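Local coordinates for protein snaclec rhodocytin subunit alpha (Agkistrodon rhodostoma, PDB 3BX4) that triggers platelet aggregation by binding the C-type lectin-like receptor CLEC1B (CLEC2), whose tyrosine phosphorylation then leads to Syk binding and PLC-gamma-2 activation, at residues His102-Gly107 with Asn120-Gln125; Glu22-Asp27 with His127-Lys132; Asn78-Cys83 with Ser94-Ile99; Asp4-Trp9 with Ala35-Ala40. One frame throughout, in Å; residues are numbered along the deposited sequence.

Contact 1 of 4, residues His102-Gly107 with Asn120-Gln125; sequences HTKKCG and NYYCEQ. With SO4 (sulfate ion), chain J.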
# COMPACT_ATOMS: atom_id res chain seq x y z
N HIS C 102 -8.81 -9.24 0.74
CA HIS C 102 -8.36 -7.87 0.41
C HIS C 102 -7.84 -7.17 1.60
O HIS C 102 -8.19 -7.55 2.70
CB HIS C 102 -9.44 -7.05 -0.26
CG HIS C 102 -9.88 -7.69 -1.52
ND1 HIS C 102 -9.03 -7.90 -2.58
CD2 HIS C 102 -11.06 -8.28 -1.85
CE1 HIS C 102 -9.66 -8.56 -3.53
NE2 HIS C 102 -10.90 -8.79 -3.12
N THR C 103 -6.96 -6.19 1.36
CA THR C 103 -6.31 -5.52 2.50
C THR C 103 -7.37 -4.90 3.47
O THR C 103 -8.22 -4.13 2.98
CB THR C 103 -5.20 -4.51 2.06
OG1 THR C 103 -4.67 -3.89 3.24
CG2 THR C 103 -5.71 -3.39 1.11
N LYS C 104 -7.30 -5.23 4.77
CA LYS C 104 -8.00 -4.48 5.89
C LYS C 104 -7.11 -3.57 6.85
O LYS C 104 -7.29 -3.55 8.04
CB LYS C 104 -8.79 -5.45 6.75
CG LYS C 104 -10.33 -5.30 6.71
CD LYS C 104 -11.01 -6.35 7.47
CE LYS C 104 -12.01 -5.73 8.36
NZ LYS C 104 -12.88 -6.76 9.13
N LYS C 105 -6.23 -2.78 6.28
CA LYS C 105 -5.15 -2.13 7.05
C LYS C 105 -5.37 -0.64 7.09
O LYS C 105 -4.44 0.15 7.28
CB LYS C 105 -3.86 -2.49 6.34
CG LYS C 105 -3.54 -3.96 6.64
CD LYS C 105 -2.40 -4.54 5.79
CE LYS C 105 -1.07 -3.92 6.15
NZ LYS C 105 -0.01 -4.33 5.18
N CYS C 106 -6.62 -0.21 6.88
CA CYS C 106 -7.03 1.20 6.97
C CYS C 106 -8.07 1.44 8.06
O CYS C 106 -8.96 0.59 8.25
CB CYS C 106 -7.58 1.75 5.62
SG CYS C 106 -6.32 1.81 4.37
N GLY C 107 -7.99 2.57 8.78
CA GLY C 107 -8.95 2.85 9.83
C GLY C 107 -10.14 3.78 9.43
O GLY C 107 -9.99 4.72 8.66
N ASN C 120 -11.05 -1.19 11.72
CA ASN C 120 -10.26 -1.35 10.52
C ASN C 120 -11.16 -1.84 9.40
O ASN C 120 -12.14 -2.58 9.63
CB ASN C 120 -8.99 -2.21 10.71
CG ASN C 120 -9.27 -3.67 11.05
OD1 ASN C 120 -10.02 -3.98 11.99
ND2 ASN C 120 -8.67 -4.58 10.28
N TYR C 121 -10.87 -1.39 8.19
CA TYR C 121 -11.75 -1.84 7.07
C TYR C 121 -10.93 -1.91 5.80
O TYR C 121 -9.76 -1.63 5.75
CB TYR C 121 -12.97 -0.90 6.93
CG TYR C 121 -14.22 -1.61 6.39
CD1 TYR C 121 -14.87 -1.15 5.24
CD2 TYR C 121 -14.72 -2.77 7.02
CE1 TYR C 121 -16.03 -1.85 4.72
CE2 TYR C 121 -15.90 -3.48 6.49
CZ TYR C 121 -16.52 -2.95 5.39
OH TYR C 121 -17.61 -3.64 4.86
N TYR C 122 -11.59 -2.21 4.69
CA TYR C 122 -10.91 -2.53 3.47
C TYR C 122 -10.48 -1.25 2.72
O TYR C 122 -11.29 -0.51 2.21
CB TYR C 122 -11.96 -3.29 2.61
CG TYR C 122 -12.31 -4.60 3.26
CD1 TYR C 122 -13.49 -4.76 3.99
CD2 TYR C 122 -11.40 -5.66 3.21
CE1 TYR C 122 -13.83 -6.01 4.61
CE2 TYR C 122 -11.70 -6.86 3.78
CZ TYR C 122 -12.91 -7.04 4.47
OH TYR C 122 -13.10 -8.25 5.07
N CYS C 123 -9.16 -1.01 2.66
CA CYS C 123 -8.60 0.23 2.06
C CYS C 123 -9.07 0.64 0.68
O CYS C 123 -9.18 1.81 0.39
CB CYS C 123 -7.08 0.06 1.95
SG CYS C 123 -6.25 -0.10 3.58
N GLU C 124 -9.39 -0.35 -0.14
CA GLU C 124 -9.75 -0.09 -1.55
C GLU C 124 -11.21 0.20 -1.72
O GLU C 124 -11.61 0.49 -2.87
CB GLU C 124 -9.32 -1.28 -2.44
CG GLU C 124 -7.78 -1.38 -2.52
CD GLU C 124 -7.02 -0.07 -2.98
OE1 GLU C 124 -7.49 0.70 -3.85
OE2 GLU C 124 -5.89 0.20 -2.47
N GLN C 125 -11.98 0.19 -0.62
CA GLN C 125 -13.40 0.59 -0.70
C GLN C 125 -13.57 2.10 -0.64
O GLN C 125 -12.87 2.86 0.07
CB GLN C 125 -14.25 -0.05 0.39
CG GLN C 125 -14.42 -1.54 0.24
CD GLN C 125 -15.55 -2.02 1.11
OE1 GLN C 125 -16.32 -1.21 1.65
NE2 GLN C 125 -15.62 -3.33 1.30
S SO4 J . -1.35 -2.67 2.16
O1 SO4 J . -2.33 -2.24 3.16
O2 SO4 J . -2.00 -3.69 1.31
O3 SO4 J . -0.15 -3.24 2.78
O4 SO4 J . -0.92 -1.52 1.39
O HOH W 1 -9.20 -3.28 0.32
O HOH W 2 -13.74 -4.04 11.10
O HOH W 3 -11.73 -6.26 11.76

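Contact 2 of 4, residues Glu22-Asp27 with His127-Lys132; sequences EQKTWD and HAFVCK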
# COMPACT_ATOMS: atom_id res chain seq x y z
N GLU C 22 -17.91 13.00 -1.03
CA GLU C 22 -17.20 12.31 -2.16
C GLU C 22 -16.73 10.94 -1.66
O GLU C 22 -16.00 10.85 -0.66
CB GLU C 22 -15.92 13.03 -2.65
CG GLU C 22 -16.01 14.19 -3.62
CD GLU C 22 -15.79 15.53 -2.91
OE1 GLU C 22 -15.91 15.58 -1.67
OE2 GLU C 22 -15.47 16.54 -3.59
N GLN C 23 -17.08 9.87 -2.34
CA GLN C 23 -16.60 8.54 -1.91
C GLN C 23 -15.29 8.14 -2.57
O GLN C 23 -15.17 8.05 -3.81
CB GLN C 23 -17.73 7.51 -2.13
CG GLN C 23 -18.91 7.65 -1.08
CD GLN C 23 -19.89 6.49 -1.13
OE1 GLN C 23 -20.34 6.12 -2.24
NE2 GLN C 23 -20.25 5.89 0.03
N LYS C 24 -14.24 7.92 -1.74
CA LYS C 24 -12.90 7.66 -2.22
C LYS C 24 -12.27 6.53 -1.41
O LYS C 24 -12.67 6.28 -0.26
CB LYS C 24 -12.03 8.93 -2.04
CG LYS C 24 -12.35 10.03 -3.01
CD LYS C 24 -11.50 11.29 -2.79
CE LYS C 24 -11.96 12.35 -3.85
NZ LYS C 24 -11.26 12.06 -5.18
N THR C 25 -11.32 5.83 -2.03
CA THR C 25 -10.53 4.77 -1.34
C THR C 25 -9.74 5.54 -0.27
O THR C 25 -9.65 6.74 -0.36
CB THR C 25 -9.50 4.05 -2.27
OG1 THR C 25 -8.57 5.00 -2.80
CG2 THR C 25 -10.28 3.39 -3.47
N TRP C 26 -9.16 4.80 0.63
CA TRP C 26 -8.34 5.45 1.70
C TRP C 26 -7.23 6.28 1.02
O TRP C 26 -7.08 7.48 1.37
CB TRP C 26 -7.82 4.40 2.64
CG TRP C 26 -7.17 4.99 3.91
CD1 TRP C 26 -7.80 5.25 5.12
CD2 TRP C 26 -5.83 5.49 4.01
NE1 TRP C 26 -6.85 5.84 6.01
CE2 TRP C 26 -5.67 6.01 5.33
CE3 TRP C 26 -4.75 5.52 3.12
CZ2 TRP C 26 -4.45 6.57 5.76
CZ3 TRP C 26 -3.56 6.07 3.54
CH2 TRP C 26 -3.42 6.58 4.87
N ASP C 27 -6.47 5.66 0.12
CA ASP C 27 -5.35 6.36 -0.57
C ASP C 27 -5.81 7.57 -1.34
O ASP C 27 -5.20 8.65 -1.27
CB ASP C 27 -4.62 5.39 -1.52
CG ASP C 27 -3.63 4.44 -0.81
OD1 ASP C 27 -3.12 4.63 0.35
OD2 ASP C 27 -3.22 3.49 -1.53
N HIS C 127 -15.38 5.38 0.37
CA HIS C 127 -16.21 5.94 1.43
C HIS C 127 -15.95 7.43 1.59
O HIS C 127 -14.96 7.93 1.13
CB HIS C 127 -15.99 5.20 2.78
CG HIS C 127 -16.39 3.75 2.74
ND1 HIS C 127 -17.72 3.36 2.79
CD2 HIS C 127 -15.68 2.64 2.48
CE1 HIS C 127 -17.79 2.05 2.61
NE2 HIS C 127 -16.56 1.58 2.48
N ALA C 128 -16.86 8.08 2.31
CA ALA C 128 -16.71 9.47 2.75
C ALA C 128 -15.46 9.51 3.70
O ALA C 128 -14.95 8.47 4.12
CB ALA C 128 -17.95 9.87 3.54
N PHE C 129 -15.01 10.73 3.97
CA PHE C 129 -13.74 10.83 4.78
C PHE C 129 -13.68 12.19 5.46
O PHE C 129 -14.36 13.13 5.16
CB PHE C 129 -12.55 10.61 3.85
CG PHE C 129 -12.49 11.53 2.69
CD1 PHE C 129 -13.14 11.22 1.46
CD2 PHE C 129 -11.81 12.74 2.74
CE1 PHE C 129 -13.09 12.09 0.38
CE2 PHE C 129 -11.76 13.61 1.66
CZ PHE C 129 -12.44 13.28 0.44
N VAL C 130 -12.73 12.39 6.42
CA VAL C 130 -12.70 13.70 6.99
C VAL C 130 -11.20 14.16 6.92
O VAL C 130 -10.35 13.29 7.22
CB VAL C 130 -13.08 13.65 8.54
CG1 VAL C 130 -12.85 15.01 9.16
CG2 VAL C 130 -14.59 13.20 8.70
N CYS C 131 -10.98 15.39 6.44
CA CYS C 131 -9.59 16.02 6.36
C CYS C 131 -9.42 16.88 7.60
O CYS C 131 -10.33 17.47 8.14
CB CYS C 131 -9.36 16.93 5.12
SG CYS C 131 -9.60 15.96 3.54
N LYS C 132 -8.16 16.98 8.03
CA LYS C 132 -7.75 17.80 9.22
C LYS C 132 -6.58 18.59 8.69
O LYS C 132 -5.67 18.02 8.05
CB LYS C 132 -7.36 16.88 10.39
CG LYS C 132 -6.61 17.57 11.60
CD LYS C 132 -6.47 16.55 12.66
CE LYS C 132 -5.66 17.10 13.91
NZ LYS C 132 -5.49 16.04 14.90

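Contact 3 of 4, residues Asn78-Cys83 with Ser94-Ile99; sequences NKEQQC and SYENLI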
# COMPACT_ATOMS: atom_id res chain seq x y z
N ASN C 78 2.95 -2.15 9.06
CA ASN C 78 3.44 -3.54 8.85
C ASN C 78 3.14 -3.88 7.38
O ASN C 78 2.02 -3.64 6.94
CB ASN C 78 2.68 -4.49 9.79
CG ASN C 78 3.21 -5.98 9.80
OD1 ASN C 78 3.78 -6.46 8.82
ND2 ASN C 78 3.01 -6.69 10.94
N LYS C 79 4.12 -4.42 6.66
CA LYS C 79 3.94 -4.84 5.27
C LYS C 79 3.14 -6.14 5.08
O LYS C 79 2.60 -6.38 3.97
CB LYS C 79 5.29 -4.98 4.57
CG LYS C 79 6.17 -6.11 5.12
N GLU C 80 3.05 -6.97 6.12
CA GLU C 80 2.31 -8.23 6.02
C GLU C 80 0.81 -7.99 5.79
O GLU C 80 0.28 -6.95 6.23
CB GLU C 80 2.51 -9.09 7.26
CG GLU C 80 4.00 -9.54 7.45
CD GLU C 80 4.61 -10.24 6.22
OE1 GLU C 80 3.99 -11.20 5.69
OE2 GLU C 80 5.73 -9.85 5.80
N GLN C 81 0.17 -8.94 5.13
CA GLN C 81 -1.25 -8.82 4.88
C GLN C 81 -2.16 -9.28 6.04
O GLN C 81 -3.40 -9.05 6.05
CB GLN C 81 -1.57 -9.51 3.54
CG GLN C 81 -0.93 -8.76 2.34
CD GLN C 81 -1.52 -7.34 2.12
OE1 GLN C 81 -0.79 -6.35 1.95
NE2 GLN C 81 -2.84 -7.24 2.17
N GLN C 82 -1.56 -9.93 7.03
CA GLN C 82 -2.23 -10.28 8.27
C GLN C 82 -1.07 -10.19 9.29
O GLN C 82 0.11 -10.49 8.95
CB GLN C 82 -2.97 -11.65 8.17
CG GLN C 82 -2.08 -12.88 8.00
CD GLN C 82 -1.45 -13.24 9.34
OE1 GLN C 82 -1.99 -12.86 10.39
NE2 GLN C 82 -0.29 -13.94 9.31
N CYS C 83 -1.35 -9.72 10.49
CA CYS C 83 -0.23 -9.27 11.36
C CYS C 83 0.16 -10.22 12.47
O CYS C 83 0.92 -9.82 13.35
CB CYS C 83 -0.49 -7.89 11.96
SG CYS C 83 -1.01 -6.68 10.68
N SER C 94 5.16 -18.65 7.32
CA SER C 94 5.89 -18.51 6.03
C SER C 94 4.82 -18.63 4.93
O SER C 94 4.29 -17.62 4.46
CB SER C 94 6.96 -19.61 5.92
OG SER C 94 6.37 -20.95 6.02
N TYR C 95 4.42 -19.85 4.61
CA TYR C 95 3.25 -20.09 3.78
C TYR C 95 2.06 -19.30 4.28
O TYR C 95 1.79 -19.26 5.50
CB TYR C 95 2.91 -21.59 3.69
CG TYR C 95 1.59 -21.91 3.06
CD1 TYR C 95 1.44 -22.05 1.68
CD2 TYR C 95 0.49 -22.15 3.86
CE1 TYR C 95 0.18 -22.37 1.10
CE2 TYR C 95 -0.75 -22.51 3.32
CZ TYR C 95 -0.91 -22.59 1.93
OH TYR C 95 -2.17 -22.90 1.37
N GLU C 96 1.31 -18.69 3.34
CA GLU C 96 0.05 -18.00 3.65
C GLU C 96 -0.82 -18.19 2.46
O GLU C 96 -0.34 -18.18 1.35
CB GLU C 96 0.23 -16.47 3.84
CG GLU C 96 1.09 -16.00 5.00
CD GLU C 96 1.08 -14.48 5.16
OE1 GLU C 96 1.07 -14.04 6.34
OE2 GLU C 96 1.11 -13.74 4.14
N ASN C 97 -2.11 -18.30 2.67
CA ASN C 97 -2.98 -18.40 1.52
C ASN C 97 -4.06 -17.35 1.58
O ASN C 97 -5.21 -17.65 1.85
CB ASN C 97 -3.53 -19.81 1.30
CG ASN C 97 -4.29 -19.94 -0.05
OD1 ASN C 97 -4.96 -20.95 -0.31
ND2 ASN C 97 -4.28 -18.91 -0.81
N LEU C 98 -3.64 -16.11 1.28
CA LEU C 98 -4.51 -14.94 1.38
C LEU C 98 -5.10 -14.48 0.03
O LEU C 98 -5.51 -13.33 -0.11
CB LEU C 98 -3.78 -13.79 2.09
CG LEU C 98 -3.41 -14.11 3.58
CD1 LEU C 98 -2.42 -13.08 4.12
CD2 LEU C 98 -4.65 -14.10 4.46
N ILE C 99 -5.10 -15.38 -0.95
CA ILE C 99 -5.27 -14.93 -2.33
C ILE C 99 -6.69 -14.41 -2.60
O ILE C 99 -6.89 -13.57 -3.48
CB ILE C 99 -4.88 -16.02 -3.35
CG1 ILE C 99 -5.70 -17.28 -3.13
CG2 ILE C 99 -3.37 -16.32 -3.27
CD1 ILE C 99 -5.49 -18.30 -4.23
O HOH W 4 1.70 -10.93 3.98

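Contact 4 of 4, residues Asp4-Trp9 with Ala35-Ala40; sequences DCDFGW and AQENGA. With SO4 (sulfate ion), chain I.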
# COMPACT_ATOMS: atom_id res chain seq x y z
N ASP C 4 -7.01 30.77 10.77
CA ASP C 4 -8.34 30.96 10.18
C ASP C 4 -8.67 29.84 9.21
O ASP C 4 -7.91 29.54 8.25
CB ASP C 4 -8.55 32.35 9.54
CG ASP C 4 -8.65 33.46 10.58
OD1 ASP C 4 -9.57 33.43 11.41
OD2 ASP C 4 -7.79 34.38 10.55
N CYS C 5 -9.79 29.17 9.51
CA CYS C 5 -10.32 28.15 8.65
C CYS C 5 -10.99 28.85 7.49
O CYS C 5 -11.67 29.87 7.65
CB CYS C 5 -11.32 27.25 9.38
SG CYS C 5 -10.57 26.41 10.80
N ASP C 6 -10.77 28.28 6.32
CA ASP C 6 -11.31 28.78 5.09
C ASP C 6 -12.77 28.37 4.99
O ASP C 6 -13.30 27.57 5.80
CB ASP C 6 -10.51 28.15 3.96
CG ASP C 6 -10.57 28.91 2.65
OD1 ASP C 6 -11.22 29.98 2.53
OD2 ASP C 6 -9.93 28.38 1.70
N PHE C 7 -13.44 28.98 4.02
CA PHE C 7 -14.82 28.60 3.72
C PHE C 7 -14.97 27.08 3.60
O PHE C 7 -14.17 26.46 2.93
CB PHE C 7 -15.28 29.32 2.44
CG PHE C 7 -15.17 30.82 2.53
CD1 PHE C 7 -16.15 31.57 3.19
CD2 PHE C 7 -14.03 31.48 2.03
CE1 PHE C 7 -16.03 32.98 3.30
CE2 PHE C 7 -13.88 32.89 2.16
CZ PHE C 7 -14.88 33.63 2.80
N GLY C 8 -15.98 26.52 4.27
CA GLY C 8 -16.25 25.10 4.19
C GLY C 8 -15.59 24.28 5.28
O GLY C 8 -15.94 23.13 5.46
N TRP C 9 -14.61 24.88 5.98
CA TRP C 9 -13.86 24.16 7.01
C TRP C 9 -14.33 24.60 8.42
O TRP C 9 -14.67 25.76 8.59
CB TRP C 9 -12.35 24.47 6.88
CG TRP C 9 -11.73 23.87 5.61
CD1 TRP C 9 -11.79 24.38 4.33
CD2 TRP C 9 -10.94 22.69 5.53
NE1 TRP C 9 -11.11 23.58 3.46
CE2 TRP C 9 -10.60 22.50 4.14
CE3 TRP C 9 -10.53 21.73 6.48
CZ2 TRP C 9 -9.84 21.42 3.69
CZ3 TRP C 9 -9.74 20.61 6.04
CH2 TRP C 9 -9.45 20.46 4.62
N ALA C 35 -4.18 17.76 -1.21
CA ALA C 35 -4.38 18.79 -2.19
C ALA C 35 -5.24 19.98 -1.72
O ALA C 35 -5.47 20.95 -2.49
CB ALA C 35 -5.00 18.15 -3.44
N GLN C 36 -5.69 19.95 -0.45
CA GLN C 36 -6.45 21.03 0.08
C GLN C 36 -5.61 22.04 0.83
O GLN C 36 -4.71 21.60 1.60
CB GLN C 36 -7.57 20.53 1.03
CG GLN C 36 -8.44 19.40 0.42
CD GLN C 36 -9.06 19.77 -0.91
OE1 GLN C 36 -9.77 20.78 -1.01
NE2 GLN C 36 -8.77 18.99 -1.95
N GLU C 37 -5.89 23.31 0.59
CA GLU C 37 -5.32 24.42 1.35
C GLU C 37 -3.76 24.27 1.38
O GLU C 37 -3.12 24.08 0.30
CB GLU C 37 -5.91 24.43 2.76
CG GLU C 37 -7.45 24.59 2.78
CD GLU C 37 -7.94 25.95 2.29
OE1 GLU C 37 -7.14 26.93 2.26
OE2 GLU C 37 -9.15 26.09 1.94
N ASN C 38 -3.15 24.35 2.57
CA ASN C 38 -1.70 24.16 2.67
C ASN C 38 -1.23 22.72 2.91
O ASN C 38 -0.07 22.46 3.33
CB ASN C 38 -1.16 25.14 3.77
CG ASN C 38 -1.75 24.89 5.15
OD1 ASN C 38 -2.93 25.15 5.39
ND2 ASN C 38 -0.92 24.52 6.09
N GLY C 39 -2.10 21.72 2.58
CA GLY C 39 -1.69 20.33 2.70
C GLY C 39 -2.35 19.75 3.93
O GLY C 39 -1.81 19.86 5.05
N ALA C 40 -3.59 19.28 3.77
CA ALA C 40 -4.27 18.58 4.88
C ALA C 40 -3.96 17.06 4.87
O ALA C 40 -3.29 16.57 3.95
CB ALA C 40 -5.83 18.86 4.77
S SO4 I . -18.36 28.40 5.52
O1 SO4 I . -19.23 27.25 5.29
O2 SO4 I . -17.11 27.99 6.16
O3 SO4 I . -18.09 29.06 4.23
O4 SO4 I . -19.02 29.37 6.38
O HOH W 5 -10.19 23.20 0.58

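Contact 1 of 4, residues His102-Gly107 with Asn120-Gln125
His-102 meets Tyr-122 through its carbonyl O, which lies at the edge of the phenol ring, 3.7 Å from CE2. From here the chain enters the open end of the beta hairpin 106-110/118-121 of the C-type lectin fold. At Thr-103 the carbonyl O accepts from Cys-123 N over 3.3 Å, the donor tilted out of the carbonyl plane, and a water adds a second bond to the same O while accepting from Glu-124 N. Thr-103 uses both branches: OG1, anti to the backbone N (chi1 178°), donates to O1 of a sulfate, and CG2 packs on Cys-123 CB.

Lys-104 is long and aliphatic enough to serve two partners. Its CG sits over one face of Tyr-122 in a CH-pi contact, 3.7 Å from the ring centroid, and its NZ forms a salt bridge with an acidic side chain of another protein chain. Its carbonyl O takes Asn-120 ND2 at 2.8 Å, a nearly straight bond (168°) lying in the planes of both the carbonyl and the amide. A water between Lys-104 NZ and Asn-120 OD1 holds the other end of that amide, fixing its rotation.

Lys-105 turns away, and its NZ grips sulfate O3 together with the backbone O atoms of Asn-78 and Glu-80. The regular pairing begins at Cys-106, whose O accepts from Tyr-121 N at 2.8 Å. A disulfide, with chi3 of 105°, ties Cys-106 to Cys-123 just beyond the strand end. Gly-107 then faces Asn-120 as a non-hydrogen-bonded pair, their CA atoms 4.5 Å apart.

Contact 2 of 4, residues Glu22-Asp27 with His127-Lys132
Phe-129 holds CG between its backbone N and carbonyl carbon (chi1 57°), while Lys-24 has CG beside its own N and anti to the carbonyl carbon (chi1 -73°); with these torsions the lysine methylenes meet the phenyl ring obliquely, at CE1 and CZ. Between these two side chains the closest atoms are Lys-24 CD and Phe-129 CE1, 3.6 Å apart. The lysine chain bends only at its last torsion, so its apolar part can lie against the aromatic group while the ammonium end leads away from strand 127-133.

In the C-type lectin fold this is where the short strand 23-24, leading into helix 26-34, is fastened to the long strand 127-133. A single antiparallel hydrogen-bonded pair does it: Lys-24 N donates to His-127 O over 3.0 Å, and His-127 N returns a bond to Lys-24 O over 2.9 Å. Both are nearly straight at the hydrogen, yet each donor stands well above the plane of the carbonyl it meets.

Beyond the pair, Thr-25 takes the N-cap position, its hydroxyl oxygen accepting from Glu-28 N, a role to which threonine is well suited. The buried Trp-26 donates from NE1 to Ile-72 O. Glu-67 accepts from Gln-23 NE2, His-127 ND1 and Ala-128 N, binding both segments through one carboxylate, while His-127 NE2 is hydrogen-bonded to Gln-125 OE1. Glu-22 adds a backbone touch, its O lying 3.3 Å from Phe-129 CE1, and the CA-H of Gln-23 approaches His-127 O, with CA and O 3.5 Å apart.

Contact 3 of 4, residues Asn78-Cys83 with Ser94-Ile99
Gln-82 reaches from one irregular loop segment to Glu-96 and Leu-98 of another. Its CB already points toward 94-99, and chi1 of 66° sets CG between the backbone N and the carbonyl carbon. There CG rests 3.9 Å from Leu-98 CD1 and also lies close to Glu-96 OE1. The chain bends at chi2, and CD passes beside the same carboxylate oxygen. At the tip, NE2 donates to Glu-96 OE1 over 3.3 Å, meeting it on the anti side and somewhat out of the carboxylate plane; the amide and carboxylate planes are 59° apart. NE2 also serves Ser-84 O. A glutamine suits this place, having both methylenes for the leucine and an N-H for the acid.

Glu-96, extended beyond CG, brings its other oxygen to a water. That water donates to Glu-96 OE2 and Glu-80 OE1 and accepts from Gln-81 N at 2.8 Å, so one molecule bridges both acids and the backbone. The acids are close, OE1 of Glu-80 being 4.1 Å from OE1 of Glu-96, and Arg-34 of the second subunit probably eases the repulsion: it forms a salt bridge with Glu-80 and a long, weak ion pair with Glu-96. Leu-98 CD1 also packs on Gln-81 CB at 3.7 Å.

An Asx turn opens 78-83: Asn-78 OD1 accepts from Glu-80 N at 2.8 Å. Cys-83, at the other end, forms the interchain disulfide to the beta chain. Such a long projecting loop, packed against and covalently joined to its partner subunit, is the hallmark of the loop-swapped snaclec heterodimer.

Contact 4 of 4, residues Asp4-Trp9 with Ala35-Ala40
Trp-9 presents the edge of its indole to Gln-36, whose CB lies near the ring plane, 3.6 Å from CZ2, with the glutamine amide nearly coplanar with the ring. A water also sits in the plane at the edge, accepting from Trp-9 NE1 at 3.0 Å, and Asp-6 O lies at the edge as well, also in the plane. The carboxylate of Glu-37 stands almost perpendicular to the indole (87°) and approaches obliquely. Here the N-terminal loop of the C-type lectin fold packs on the loop that follows helix 26-34, with the Cys-5 to Cys-16 disulfide anchoring the former to strand 15-21.

Tryptophan suits the place because its large ring reaches several neighbours while its single N-H finds a polar partner. The water on NE1 donates to Gln-36 OE1 and weakly to Glu-37 OE2, bridging the loops; Gln-36 NE2 is hydrogen-bonded to Phe-32 O. Glu-37 CG lies near Trp-9 NE1 and CE2; from there the bend at chi2 (-67°) sets CD, which carries the carboxylate facing Asp-6. Its OE2 stands 2.4 Å from Asp-6 OD2, so close that one acid probably holds a proton, though so short a distance leaves the detail doubtful.

Asp-6 to Trp-9 form a type II beta turn. Gly-8, with phi 93°, has the backbone angles that residues with a CB adopt poorly, and its N donates to O2 of a sulfate at 2.6 Å. Beyond Gln-36, Trp-9 CH2 touches Ala-40 CB at 4.0 Å.

Overall arrangement
The contacts run across the subunit from its N-terminal loop to its projecting loop. Contacts 1 and 2 are neighbours, their centres 12 Å apart: Cys-123 O probably accepts from Trp-26 N at 3.0 Å, and Trp-26 packs on the disulfide of contact 1. Contact 2 meets contact 4 where Trp-9 CH2 lies 3.6 Å from Cys-131 CB. Contacts 1 and 3 have centres 14 Å apart, and Thr-103 CB packs 3.6 Å from Gln-81 NE2. Contacts 3 and 4 lie about 38 Å apart between centres, on opposite sides of the chain's centre, yet both touch the second subunit. One sulfate lies between contacts 1 and 3, the other beside contact 4; both probably come from the crystallisation liquor.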